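NalD (PDB 5DAJ) represses transcription of the MexAB-OprM multidrug efflux pump as a TetR-family regulator, with pump expression induced when novobiocin binds to it. Local coordinates at residues 11-14 against 15-19; 60-63 against 64-68. All coordinates share one frame; numbering follows the deposited sequence.

Contact 1. Residues 11-14 against 15-19; sequences TRTA and ILLAA
The flat groups that meet here are peptide units: the carbonyls of Thr11, Arg12, Thr13 and Ala14 receive the N-H groups of Ile15, Leu16, Leu17 and Ala18. This is the i to i+4 ladder of an alpha-helix, within helix 6-26, which packs against helices 33-40 and 44-51, the predicted helix-turn-helix, as the first helix of a TetR DNA-binding domain does. Ile15 N lies 3.1 Å from Thr11 O, and Leu17 N is 2.9 Å from Thr13 O. Each oxygen is also flanked by aliphatic carbon from the residue that bonds to it. Leu16 CG lies 3.4 Å from Arg12 O, and Leu17 CG is 3.6 Å from Thr13 O. In Ile15, CG1 sits beside the backbone N (chi1 -70°), which turns the longer branch back over the preceding turn, while CG2 is anti to that nitrogen. Ile15 and Leu16 both pack on Phe51, and Ile15 also touches Ile36, so they form part of the domain's hydrophobic interior. The Ile15 chain then continues extended (chi2 168°), and its CD1 ends 4.2 Å from Thr11 CG2, a loose methyl contact.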
# COMPACT_ATOMS: atom_id res chain seq x y z
N THR A 11 23.84 22.47 3.79
CA THR A 11 22.69 22.87 4.61
C THR A 11 21.40 22.15 4.19
O THR A 11 20.62 21.72 5.03
CB THR A 11 22.43 24.40 4.53
OG1 THR A 11 23.65 25.11 4.73
CG2 THR A 11 21.42 24.84 5.57
N ARG A 12 21.21 22.00 2.88
CA ARG A 12 20.07 21.24 2.33
C ARG A 12 20.04 19.79 2.82
O ARG A 12 19.00 19.28 3.27
CB ARG A 12 20.08 21.26 0.80
CG ARG A 12 19.34 22.42 0.17
CD ARG A 12 19.52 22.48 -1.33
NE ARG A 12 19.02 21.25 -1.96
CZ ARG A 12 17.74 21.01 -2.29
NH1 ARG A 12 16.78 21.92 -2.07
NH2 ARG A 12 17.40 19.84 -2.85
N THR A 13 21.18 19.11 2.69
CA THR A 13 21.30 17.70 3.11
C THR A 13 21.03 17.55 4.60
O THR A 13 20.32 16.61 5.01
CB THR A 13 22.70 17.13 2.80
OG1 THR A 13 23.04 17.41 1.43
CG2 THR A 13 22.74 15.62 3.02
N ALA A 14 21.60 18.45 5.40
CA ALA A 14 21.42 18.45 6.86
C ALA A 14 19.95 18.53 7.24
O ALA A 14 19.48 17.75 8.07
CB ALA A 14 22.17 19.62 7.48
N ILE A 15 19.24 19.45 6.59
CA ILE A 15 17.79 19.61 6.77
C ILE A 15 17.02 18.33 6.41
O ILE A 15 16.13 17.91 7.17
CB ILE A 15 17.25 20.82 5.96
CG1 ILE A 15 17.73 22.13 6.58
CG2 ILE A 15 15.72 20.82 5.91
CD1 ILE A 15 17.50 23.36 5.73
N LEU A 16 17.34 17.73 5.26
CA LEU A 16 16.65 16.52 4.80
C LEU A 16 16.88 15.33 5.71
O LEU A 16 15.96 14.52 5.94
CB LEU A 16 17.03 16.16 3.35
CG LEU A 16 16.53 17.15 2.29
CD1 LEU A 16 17.12 16.80 0.92
CD2 LEU A 16 15.00 17.17 2.20
N LEU A 17 18.11 15.19 6.19
CA LEU A 17 18.43 14.12 7.14
C LEU A 17 17.66 14.27 8.46
O LEU A 17 17.13 13.29 8.98
CB LEU A 17 19.94 14.09 7.44
CG LEU A 17 20.81 13.35 6.41
CD1 LEU A 17 22.27 13.56 6.74
CD2 LEU A 17 20.48 11.86 6.37
N ALA A 18 17.61 15.49 8.97
CA ALA A 18 16.84 15.84 10.17
C ALA A 18 15.36 15.51 10.01
O ALA A 18 14.77 14.82 10.85
CB ALA A 18 17.00 17.31 10.51
N ALA A 19 14.78 15.97 8.90
CA ALA A 19 13.39 15.68 8.57
C ALA A 19 13.11 14.17 8.43
O ALA A 19 12.06 13.68 8.86
CB ALA A 19 13.00 16.39 7.28

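Contact 2. Residues 60-63 against 64-68; sequences EMLN and QVRLP
Glu60 meets Gln64 with its backbone: Glu60 O lies 3.7 Å from Gln64 CG, near the end of helix 54-63, ahead of the loop before helix 69-76. At Met61, a selenomethionine in this crystal, one carbonyl oxygen serves two donors of the same residue. Gln64 N reaches Met61 O at 3.1 Å from well above the carbonyl plane. The side-chain amide comes to that oxygen in the carbonyl plane, on a lone pair, with an N-H...O angle of 160° from Gln64 NE2. The Gln64 chain starts with CG beside the backbone N (chi1 -62°) and runs on extended, folding the amide back along the helix so that NE2 also lies 3.6 Å from Met61 CG. Leu62 follows with its carbonyl O bound to Val65 N at 3.0 Å and more weakly to Arg66 N. Its side chain lies against the arginine: Leu62 CB sits 3.6 Å above one face of the Arg66 guanidinium, offset toward the rim, and Leu62 CD1 is 3.6 Å from Arg66 NH2. Asn63 adds a weak, long bond from Arg66 N to Asn63 O, while the modelled closeness of its amide to Arg66 NH1 is doubtful. For Met61 O and Leu62 O, then, i+3 backbone donors and the Gln64 amide largely replace the usual i+4 partner, which survives here just as the weak bond from Arg66 N to Leu62 O.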
# COMPACT_ATOMS: atom_id res chain seq x y z
N GLU A 60 11.25 16.57 -2.28
CA GLU A 60 12.70 16.60 -2.48
C GLU A 60 13.36 15.41 -1.79
O GLU A 60 14.33 14.85 -2.29
CB GLU A 60 13.30 17.90 -1.94
CG GLU A 60 12.97 19.13 -2.77
CD GLU A 60 13.55 19.08 -4.17
OE1 GLU A 60 14.79 18.96 -4.30
OE2 GLU A 60 12.76 19.13 -5.14
N MSE A 61 12.80 15.03 -0.64
CA MSE A 61 13.29 13.88 0.11
C MSE A 61 13.10 12.61 -0.69
O MSE A 61 14.03 11.84 -0.89
CB MSE A 61 12.59 13.78 1.47
CG MSE A 61 13.18 12.68 2.35
SE MSE A 61 12.07 12.47 3.97
CE MSE A 61 12.95 13.98 4.83
N LEU A 62 11.90 12.41 -1.20
CA LEU A 62 11.60 11.24 -2.01
C LEU A 62 12.44 11.14 -3.25
O LEU A 62 12.82 10.09 -3.66
CB LEU A 62 10.15 11.25 -2.41
CG LEU A 62 9.20 11.07 -1.26
CD1 LEU A 62 7.82 11.47 -1.70
CD2 LEU A 62 9.19 9.63 -0.84
N ASN A 63 12.71 12.25 -3.87
CA ASN A 63 13.57 12.32 -5.06
C ASN A 63 14.95 11.71 -4.87
O ASN A 63 15.51 11.17 -5.82
CB ASN A 63 13.77 13.77 -5.51
CG ASN A 63 12.61 14.30 -6.31
OD1 ASN A 63 11.65 13.58 -6.62
ND2 ASN A 63 12.70 15.58 -6.66
N GLN A 64 15.48 11.80 -3.64
CA GLN A 64 16.77 11.17 -3.29
C GLN A 64 16.79 9.66 -3.56
O GLN A 64 17.85 9.07 -3.72
CB GLN A 64 17.09 11.39 -1.80
CG GLN A 64 17.26 12.84 -1.34
CD GLN A 64 17.43 12.98 0.17
OE1 GLN A 64 18.44 13.49 0.66
NE2 GLN A 64 16.44 12.53 0.93
N VAL A 65 15.60 9.06 -3.62
CA VAL A 65 15.39 7.60 -3.65
C VAL A 65 14.67 7.06 -4.90
O VAL A 65 14.62 5.84 -5.12
CB VAL A 65 14.67 7.22 -2.32
CG1 VAL A 65 13.54 6.19 -2.48
CG2 VAL A 65 15.70 6.78 -1.30
N ARG A 66 14.18 7.94 -5.77
CA ARG A 66 13.47 7.57 -7.01
C ARG A 66 14.31 7.46 -8.28
O ARG A 66 15.13 8.31 -8.52
CB ARG A 66 12.45 8.63 -7.32
CG ARG A 66 11.14 8.56 -6.59
CD ARG A 66 10.22 9.58 -7.20
NE ARG A 66 9.18 10.05 -6.32
CZ ARG A 66 8.95 11.33 -6.08
NH1 ARG A 66 9.71 12.25 -6.65
NH2 ARG A 66 7.98 11.69 -5.27
N LEU A 67 14.08 6.45 -9.11
CA LEU A 67 14.80 6.32 -10.40
C LEU A 67 14.29 7.38 -11.37
O LEU A 67 13.08 7.50 -11.55
CB LEU A 67 14.65 4.92 -11.06
CG LEU A 67 15.62 3.83 -10.60
CD1 LEU A 67 15.12 2.44 -10.98
CD2 LEU A 67 17.01 4.05 -11.16
N PRO A 68 15.21 8.13 -12.01
CA PRO A 68 14.76 9.10 -13.01
C PRO A 68 14.24 8.41 -14.29
O PRO A 68 14.73 7.34 -14.65
CB PRO A 68 16.01 9.93 -13.29
CG PRO A 68 17.16 9.04 -12.96
CD PRO A 68 16.68 8.09 -11.90

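Contact 1 comes first along the chain, on helix 6-26, and contact 2 follows at the C-terminal end of helix 54-63; their centres lie 14 Å apart, yet they touch. A salt bridge joins Arg12 NH2 to Glu60 OE1 at 3.1 Å. Separately, the CE methyl of Met61 packs on Ala19 CB, and Leu16 CD1 lies near Gln64 OE1. Together they bind the first helix of the DNA-binding region to helix 54-63. From there Gln64 and Val65 reach Lys104, Lys105 and Ile108 of helix 103-114, a placement consistent with the TetR-family pattern in which the linking helix, here helix 54-63, relays ligand-induced movement to the DNA-binding helices.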